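Local structure of acyl carrier protein (Thermotoga maritima MSB8, 6LVU) at residues Phe54-Asp62 / Ile72-Leu80. The protein probably carries the growing acyl chain through fatty acid biosynthesis, as acyl carrier proteins do on a phosphopantetheine arm, which is absent from this apo form. Residues are numbered along the deposited sequence; the frame is centred on the assembly and turned at random.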
loop_
_atom_site.group_PDB
_atom_site.type_symbol
_atom_site.label_atom_id
_atom_site.label_comp_id
_atom_site.label_asym_id
_atom_site.label_seq_id
_atom_site.Cartn_x
_atom_site.Cartn_y
_atom_site.Cartn_z
ATOM N N PHE A 54 -3.794 -3.109 -10.040
ATOM C CA PHE A 54 -4.222 -1.931 -10.776
ATOM C C PHE A 54 -3.585 -1.827 -12.149
ATOM O O PHE A 54 -3.877 -0.871 -12.880
ATOM C CB PHE A 54 -3.915 -0.664 -9.978
ATOM C CG PHE A 54 -4.566 -0.627 -8.632
ATOM C CD1 PHE A 54 -5.882 -0.252 -8.498
ATOM C CD2 PHE A 54 -3.855 -0.985 -7.503
ATOM C CE1 PHE A 54 -6.483 -0.226 -7.254
ATOM C CE2 PHE A 54 -4.443 -0.958 -6.259
ATOM C CZ PHE A 54 -5.761 -0.581 -6.131
ATOM N N GLY A 55 -2.682 -2.735 -12.494
ATOM C CA GLY A 55 -2.035 -2.673 -13.793
ATOM C C GLY A 55 -1.116 -1.484 -13.932
ATOM O O GLY A 55 -1.145 -0.801 -14.962
ATOM N N VAL A 56 -0.334 -1.192 -12.894
ATOM C CA VAL A 56 0.681 -0.151 -12.916
ATOM C C VAL A 56 1.961 -0.808 -12.454
ATOM O O VAL A 56 1.955 -1.945 -11.994
ATOM C CB VAL A 56 0.340 1.046 -12.008
ATOM C CG1 VAL A 56 -0.911 1.774 -12.505
ATOM C CG2 VAL A 56 0.150 0.572 -10.577
ATOM N N LYS A 57 3.060 -0.071 -12.514
ATOM C CA LYS A 57 4.250 -0.572 -11.852
ATOM C C LYS A 57 5.048 0.581 -11.281
ATOM O O LYS A 57 4.877 1.745 -11.649
ATOM C CB LYS A 57 5.128 -1.430 -12.792
ATOM C CG LYS A 57 4.794 -2.942 -12.738
ATOM C CD LYS A 57 5.987 -3.859 -13.068
ATOM C CE LYS A 57 7.220 -3.587 -12.192
ATOM N NZ LYS A 57 7.312 -4.457 -10.965
ATOM N N VAL A 58 5.927 0.230 -10.358
ATOM C CA VAL A 58 6.587 1.205 -9.518
ATOM C C VAL A 58 8.080 1.026 -9.737
ATOM O O VAL A 58 8.550 -0.026 -10.182
ATOM C CB VAL A 58 6.243 1.028 -8.029
ATOM C CG1 VAL A 58 4.737 0.900 -7.826
ATOM C CG2 VAL A 58 7.024 -0.126 -7.452
ATOM N N ASP A 59 8.818 2.088 -9.461
ATOM C CA ASP A 59 10.265 2.016 -9.486
ATOM C C ASP A 59 10.756 1.448 -8.157
ATOM O O ASP A 59 10.133 1.650 -7.110
ATOM C CB ASP A 59 10.838 3.414 -9.734
ATOM C CG ASP A 59 12.295 3.396 -10.143
ATOM O OD1 ASP A 59 12.895 2.300 -10.244
ATOM O OD2 ASP A 59 12.839 4.497 -10.375
ATOM N N ASP A 60 11.881 0.727 -8.202
ATOM C CA ASP A 60 12.511 0.323 -6.948
ATOM C C ASP A 60 13.092 1.526 -6.218
ATOM O O ASP A 60 13.204 1.516 -4.987
ATOM C CB ASP A 60 13.609 -0.711 -7.189
ATOM C CG ASP A 60 13.191 -1.793 -8.144
ATOM O OD1 ASP A 60 12.450 -2.712 -7.723
ATOM O OD2 ASP A 60 13.614 -1.727 -9.317
ATOM N N ALA A 61 13.477 2.563 -6.965
ATOM C CA ALA A 61 13.963 3.794 -6.349
ATOM C C ALA A 61 12.867 4.480 -5.545
ATOM O O ALA A 61 13.142 5.082 -4.500
ATOM C CB ALA A 61 14.511 4.737 -7.421
ATOM N N ASP A 62 11.623 4.424 -6.025
ATOM C CA ASP A 62 10.509 5.106 -5.374
ATOM C C ASP A 62 9.925 4.312 -4.211
ATOM O O ASP A 62 8.999 4.797 -3.546
ATOM C CB ASP A 62 9.409 5.404 -6.397
ATOM C CG ASP A 62 9.741 6.600 -7.278
ATOM O OD1 ASP A 62 10.570 7.440 -6.860
ATOM O OD2 ASP A 62 9.169 6.709 -8.384
ATOM N N ILE A 72 1.135 4.875 -0.799
ATOM C CA ILE A 72 0.819 3.846 -1.785
ATOM C C ILE A 72 -0.326 4.298 -2.676
ATOM O O ILE A 72 -0.247 4.239 -3.904
ATOM C CB ILE A 72 0.476 2.516 -1.092
ATOM C CG1 ILE A 72 1.708 1.902 -0.462
ATOM C CG2 ILE A 72 -0.189 1.551 -2.061
ATOM C CD1 ILE A 72 1.385 1.078 0.749
ATOM N N VAL A 73 -1.419 4.747 -2.052
ATOM C CA VAL A 73 -2.567 5.195 -2.837
ATOM C C VAL A 73 -2.149 6.296 -3.797
ATOM O O VAL A 73 -2.422 6.225 -5.010
ATOM C CB VAL A 73 -3.700 5.661 -1.907
ATOM C CG1 VAL A 73 -4.892 6.076 -2.726
ATOM C CG2 VAL A 73 -4.068 4.576 -0.933
ATOM N N SER A 74 -1.423 7.310 -3.298
ATOM C CA SER A 74 -1.047 8.428 -4.160
ATOM C C SER A 74 -0.120 7.979 -5.278
ATOM O O SER A 74 -0.243 8.437 -6.416
ATOM C CB SER A 74 -0.394 9.548 -3.356
ATOM O OG SER A 74 -1.388 10.297 -2.673
ATOM N N TYR A 75 0.809 7.075 -4.982
ATOM C CA TYR A 75 1.653 6.576 -6.052
ATOM C C TYR A 75 0.820 5.844 -7.102
ATOM O O TYR A 75 1.011 6.049 -8.306
ATOM C CB TYR A 75 2.754 5.689 -5.478
ATOM C CG TYR A 75 3.879 5.434 -6.443
ATOM C CD1 TYR A 75 5.048 6.184 -6.392
ATOM C CD2 TYR A 75 3.775 4.446 -7.420
ATOM C CE1 TYR A 75 6.085 5.954 -7.289
ATOM C CE2 TYR A 75 4.807 4.212 -8.321
ATOM C CZ TYR A 75 5.957 4.964 -8.249
ATOM O OH TYR A 75 6.977 4.716 -9.149
ATOM N N ILE A 76 -0.141 5.020 -6.669
ATOM C CA ILE A 76 -1.017 4.345 -7.623
ATOM C C ILE A 76 -1.848 5.356 -8.396
ATOM O O ILE A 76 -1.988 5.255 -9.626
ATOM C CB ILE A 76 -1.915 3.317 -6.907
ATOM C CG1 ILE A 76 -1.065 2.215 -6.285
ATOM C CG2 ILE A 76 -2.837 2.671 -7.890
ATOM C CD1 ILE A 76 -1.833 1.320 -5.362
ATOM N N GLU A 77 -2.401 6.357 -7.694
ATOM C CA GLU A 77 -3.294 7.303 -8.338
ATOM C C GLU A 77 -2.585 8.098 -9.424
ATOM O O GLU A 77 -3.191 8.418 -10.451
ATOM C CB GLU A 77 -3.905 8.247 -7.298
ATOM C CG GLU A 77 -4.951 9.166 -7.891
ATOM C CD GLU A 77 -5.562 10.100 -6.858
ATOM O OE1 GLU A 77 -6.663 10.633 -7.129
ATOM O OE2 GLU A 77 -4.936 10.310 -5.785
ATOM N N LYS A 78 -1.305 8.405 -9.236
ATOM C CA LYS A 78 -0.590 9.167 -10.257
ATOM C C LYS A 78 -0.279 8.319 -11.489
ATOM O O LYS A 78 -0.306 8.830 -12.612
ATOM C CB LYS A 78 0.698 9.753 -9.676
ATOM C CG LYS A 78 1.571 10.455 -10.719
ATOM C CD LYS A 78 2.477 11.521 -10.113
ATOM C CE LYS A 78 3.334 10.960 -8.992
ATOM N NZ LYS A 78 4.567 10.304 -9.510
ATOM N N LYS A 79 -0.038 7.026 -11.321
ATOM C CA LYS A 79 0.206 6.193 -12.496
ATOM C C LYS A 79 -1.061 5.908 -13.288
ATOM O O LYS A 79 -0.979 5.355 -14.386
ATOM C CB LYS A 79 0.865 4.869 -12.086
ATOM C CG LYS A 79 2.395 4.910 -12.018
ATOM C CD LYS A 79 2.927 5.246 -10.640
ATOM C CE LYS A 79 4.435 5.497 -10.693
ATOM N NZ LYS A 79 4.831 6.414 -11.816
ATOM N N LEU A 80 -2.226 6.260 -12.766
ATOM C CA LEU A 80 -3.471 6.102 -13.503
ATOM C C LEU A 80 -4.495 7.144 -13.087
ATOM O O LEU A 80 -4.390 8.304 -13.500
ATOM C CB LEU A 80 -4.023 4.683 -13.357
ATOM C CG LEU A 80 -4.112 3.847 -12.076
ATOM C CD1 LEU A 80 -5.186 4.271 -11.112
ATOM C CD2 LEU A 80 -4.401 2.435 -12.556
#
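Tyr75 reaches from helix 69-79 to the 54-62 loop, and its hydroxyl is gripped by two hydrogen bonds. It accepts the backbone N-H of Asp59 (N to OH 3.2 Å, N-H...O angle 164°) and donates to Asp62, whose OD2 lies 3.1 Å from Tyr75 OH. That carboxylate oxygen uses its anti lone pair and sits in the ring plane at the phenol edge, the carboxylate plane turned 68° from the ring. Val58 supplies the apolar side of the grip, its CG1 3.3 Å from Tyr75 CE2. With CG trans to the backbone N (chi1 -164°), the phenol extends off the helix toward the loop. A phenylalanine in its place would probably leave the Asp59 N-H and Asp62 OD2 without this shared partner, and the Asp62 carboxylate freer to turn about its Lys65 bridge.

Towards the C-terminal end of helix 69-79 the contact becomes apolar. Ile76 CG2 lies over one face of the Phe54 ring in a CH-pi contact, 4.0 Å from the centroid. Val56 CG1 meets both Lys79 CB and Leu80 CD2, the latter at 3.6 Å.

Further out, Asp62 OD1 forms a salt bridge with Lys65, and Glu51 makes a salt bridge to Lys57 NZ and a hydrogen bond to Val58 N. Ile76 also packs on Ile7 and Val11 of helix 4-19 and on Phe50. Within the acyl carrier protein helical bundle, away from the zinc-binding aspartates, residues 54-62 are thus held on the C-terminal helix by a phenol hydroxyl and by hydrocarbon, with Asp62 dividing its oxygens between hydroxyl and ammonium.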